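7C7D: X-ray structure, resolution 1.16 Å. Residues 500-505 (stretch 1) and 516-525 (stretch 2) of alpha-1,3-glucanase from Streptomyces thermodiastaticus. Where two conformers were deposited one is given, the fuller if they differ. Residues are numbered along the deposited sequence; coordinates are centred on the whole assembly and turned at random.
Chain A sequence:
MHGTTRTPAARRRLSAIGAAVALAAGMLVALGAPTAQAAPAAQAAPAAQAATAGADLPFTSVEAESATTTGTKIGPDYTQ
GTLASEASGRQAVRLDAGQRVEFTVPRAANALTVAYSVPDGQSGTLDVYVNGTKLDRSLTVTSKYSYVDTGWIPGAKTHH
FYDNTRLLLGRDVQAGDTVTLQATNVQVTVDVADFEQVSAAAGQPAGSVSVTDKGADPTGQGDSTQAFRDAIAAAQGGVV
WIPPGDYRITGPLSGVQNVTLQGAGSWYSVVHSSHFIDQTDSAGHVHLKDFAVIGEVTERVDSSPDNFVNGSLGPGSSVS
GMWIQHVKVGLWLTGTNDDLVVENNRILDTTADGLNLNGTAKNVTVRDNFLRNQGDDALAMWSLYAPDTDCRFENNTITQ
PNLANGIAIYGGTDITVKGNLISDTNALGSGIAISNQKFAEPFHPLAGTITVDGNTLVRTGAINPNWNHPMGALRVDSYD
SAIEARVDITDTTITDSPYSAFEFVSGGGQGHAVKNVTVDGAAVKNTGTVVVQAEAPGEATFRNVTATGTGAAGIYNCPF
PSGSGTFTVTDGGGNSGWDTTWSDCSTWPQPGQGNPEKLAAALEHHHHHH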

# COMPACT_ATOMS: atom_id res chain seq x y z
N SER A 500 10.45 -13.49 -11.74
CA SER A 500 10.10 -14.79 -11.18
C SER A 500 8.84 -14.71 -10.33
O SER A 500 8.42 -13.64 -9.89
CB SER A 500 11.26 -15.32 -10.34
OG SER A 500 11.67 -14.31 -9.43
N ALA A 501 8.24 -15.88 -10.09
CA ALA A 501 7.05 -15.98 -9.25
C ALA A 501 7.43 -16.13 -7.79
O ALA A 501 7.24 -15.22 -6.99
CB ALA A 501 6.13 -17.10 -9.75
N PHE A 502 7.99 -17.28 -7.42
CA PHE A 502 8.44 -17.55 -6.06
C PHE A 502 9.96 -17.43 -6.00
O PHE A 502 10.66 -18.00 -6.85
CB PHE A 502 8.05 -18.96 -5.62
CG PHE A 502 6.57 -19.21 -5.58
CD1 PHE A 502 5.80 -18.77 -4.51
CD2 PHE A 502 5.94 -19.91 -6.61
CE1 PHE A 502 4.44 -19.01 -4.47
CE2 PHE A 502 4.57 -20.15 -6.57
CZ PHE A 502 3.82 -19.69 -5.50
N GLU A 503 10.46 -16.71 -5.00
CA GLU A 503 11.90 -16.55 -4.80
C GLU A 503 12.27 -16.97 -3.39
O GLU A 503 11.61 -16.58 -2.42
CB GLU A 503 12.32 -15.09 -5.03
CG GLU A 503 13.79 -14.85 -4.74
CD GLU A 503 14.18 -13.38 -4.76
OE1 GLU A 503 13.30 -12.50 -4.79
OE2 GLU A 503 15.40 -13.12 -4.72
N PHE A 504 13.32 -17.78 -3.28
CA PHE A 504 13.87 -18.20 -2.00
C PHE A 504 15.32 -17.77 -1.99
O PHE A 504 16.10 -18.18 -2.86
CB PHE A 504 13.68 -19.71 -1.83
CG PHE A 504 12.26 -20.13 -2.04
CD1 PHE A 504 11.30 -19.80 -1.11
CD2 PHE A 504 11.87 -20.75 -3.21
CE1 PHE A 504 9.97 -20.14 -1.32
CE2 PHE A 504 10.55 -21.09 -3.42
CZ PHE A 504 9.60 -20.79 -2.47
N VAL A 505 15.68 -16.91 -1.05
CA VAL A 505 16.96 -16.22 -1.13
C VAL A 505 17.46 -15.96 0.29
O VAL A 505 16.68 -15.86 1.23
CB VAL A 505 16.82 -14.92 -1.96
CG1 VAL A 505 15.91 -13.92 -1.26
CG2 VAL A 505 18.18 -14.30 -2.26
N ASN A 516 11.65 -25.21 5.98
CA ASN A 516 10.32 -25.24 6.61
C ASN A 516 9.28 -24.51 5.77
O ASN A 516 8.28 -24.03 6.29
CB ASN A 516 10.32 -24.72 8.05
CG ASN A 516 11.42 -25.32 8.89
OD1 ASN A 516 11.60 -26.54 8.91
ND2 ASN A 516 12.16 -24.47 9.59
N VAL A 517 9.52 -24.44 4.46
CA VAL A 517 8.63 -23.74 3.54
C VAL A 517 7.82 -24.76 2.76
O VAL A 517 8.38 -25.71 2.20
CB VAL A 517 9.43 -22.86 2.57
CG1 VAL A 517 8.52 -22.28 1.47
CG2 VAL A 517 10.14 -21.75 3.32
N THR A 518 6.51 -24.56 2.73
CA THR A 518 5.61 -25.34 1.88
C THR A 518 4.83 -24.38 1.00
O THR A 518 4.23 -23.43 1.49
CB THR A 518 4.62 -26.14 2.73
OG1 THR A 518 5.35 -27.01 3.61
CG2 THR A 518 3.70 -26.98 1.84
N VAL A 519 4.86 -24.63 -0.31
CA VAL A 519 4.00 -23.94 -1.26
C VAL A 519 2.96 -24.96 -1.71
O VAL A 519 3.32 -25.98 -2.31
CB VAL A 519 4.79 -23.39 -2.45
CG1 VAL A 519 3.85 -22.78 -3.49
CG2 VAL A 519 5.82 -22.38 -1.97
N ASP A 520 1.69 -24.71 -1.40
CA ASP A 520 0.63 -25.67 -1.69
C ASP A 520 -0.54 -24.92 -2.32
O ASP A 520 -1.29 -24.23 -1.63
CB ASP A 520 0.18 -26.41 -0.43
CG ASP A 520 -0.81 -27.53 -0.72
OD1 ASP A 520 -1.45 -27.53 -1.79
OD2 ASP A 520 -0.94 -28.42 0.14
N GLY A 521 -0.70 -25.09 -3.63
CA GLY A 521 -1.82 -24.52 -4.34
C GLY A 521 -1.47 -23.17 -4.91
O GLY A 521 -1.39 -22.18 -4.17
N ALA A 522 -1.25 -23.09 -6.22
CA ALA A 522 -0.98 -21.81 -6.84
C ALA A 522 -1.41 -21.86 -8.29
O ALA A 522 -1.33 -22.91 -8.94
CB ALA A 522 0.50 -21.41 -6.73
N ALA A 523 -1.89 -20.73 -8.77
CA ALA A 523 -2.19 -20.52 -10.18
C ALA A 523 -1.23 -19.45 -10.67
O ALA A 523 -1.35 -18.28 -10.30
CB ALA A 523 -3.64 -20.06 -10.37
N VAL A 524 -0.25 -19.86 -11.47
CA VAL A 524 0.84 -18.99 -11.90
C VAL A 524 0.73 -18.84 -13.41
O VAL A 524 0.74 -19.84 -14.14
CB VAL A 524 2.20 -19.58 -11.50
CG1 VAL A 524 3.34 -18.67 -11.94
CG2 VAL A 524 2.26 -19.84 -10.00
N LYS A 525 0.61 -17.61 -13.88
CA LYS A 525 0.36 -17.36 -15.30
C LYS A 525 1.26 -16.24 -15.80
O LYS A 525 1.39 -15.20 -15.15
CB LYS A 525 -1.10 -16.98 -15.54
CG LYS A 525 -2.09 -18.14 -15.39
CD LYS A 525 -3.51 -17.72 -15.75
CE LYS A 525 -3.54 -16.69 -16.87
NZ LYS A 525 -3.67 -15.29 -16.34

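Not one hydrogen bond joins these two strands, although they run almost exactly antiparallel, at 175°. Their axes come no closer than 10.9 Å, about twice the spacing of neighbours within a sheet, so the backbones cannot reach each other and every contact across the space between them is made by apolar side chains. The pair illustrates a general principle: when strands meet across a layer of side chains rather than edge to edge, cohesion depends on how well those side chains fit, and the pattern of the sequence shows which face of each strand does the work.

Within the strand of the first stretch the pattern alternates: Phe 502 and Phe 504 direct their CA-to-CB bonds toward the partner, whereas Glu 503 and Val 505 lie out of its reach. Ala 501, just before the strand and with a non-strand phi/psi of -87/-70°, also points toward it, so two inward residues stand side by side. Glu 503 is nonetheless buried, and its OE1 is hydrogen-bonded elsewhere in the structure. On the second stretch Val 517 and Val 519 point toward the first, with Thr 518 between them pointing away; Ala 522 and Val 524 resume the inward series. The step from 519 to 522 breaks the simple every-other-residue rule, and the two residues that fill it, Asp 520 and Gly 521, make no contact with the first stretch. Gly 521 has phi/psi of 93/104°, where a CB would be jammed against the carbonyl oxygen of Asp 520; glycine is called for by the backbone itself, not by packing against the opposing strand.

Phe 502 is the centrepiece, with 64 Å² covered by the second stretch. Its m rotamer carries the ring across the gap among three aliphatic side chains. Val 519 CG1 sits over one face, 4.1 Å from the ring centroid and 29° off the normal, a CH-pi contact in which a methyl group meets the aromatic cloud; the closest approach of this pair is 3.7 Å, from Phe 502 CZ to Val 519 CG1. At the ring edge, Ala 522 CB lies 3.9 Å from Phe 502 CZ, its single methyl filling the space near the ring plane. Val 524 CG2 approaches Phe 502 CE2 obliquely at 4.1 Å.

Phe 504, also in the m rotamer, extends the layer. Its CZ meets Val 519 CG2 at 4.1 Å, at the ring edge, while its CE1 lies 3.8 Å from Val 517 CG1. Val 519 thus serves both aromatic rings, one methyl lying over the face of Phe 502 and the other at the edge of Phe 504, a use to which a branched side chain is well suited. All three inward valines adopt the t rotamer.

At the other end the backbones draw nearer: the CA atoms of Ala 501 and Val 524 are 7.4 Å apart, against more than 9 Å at the phenylalanines. Here a short side chain suffices, and Ala 501 CB reaches Val 524 CG1 at 3.9 Å. Large rings span the wider separation, and a lone methyl serves the narrower one.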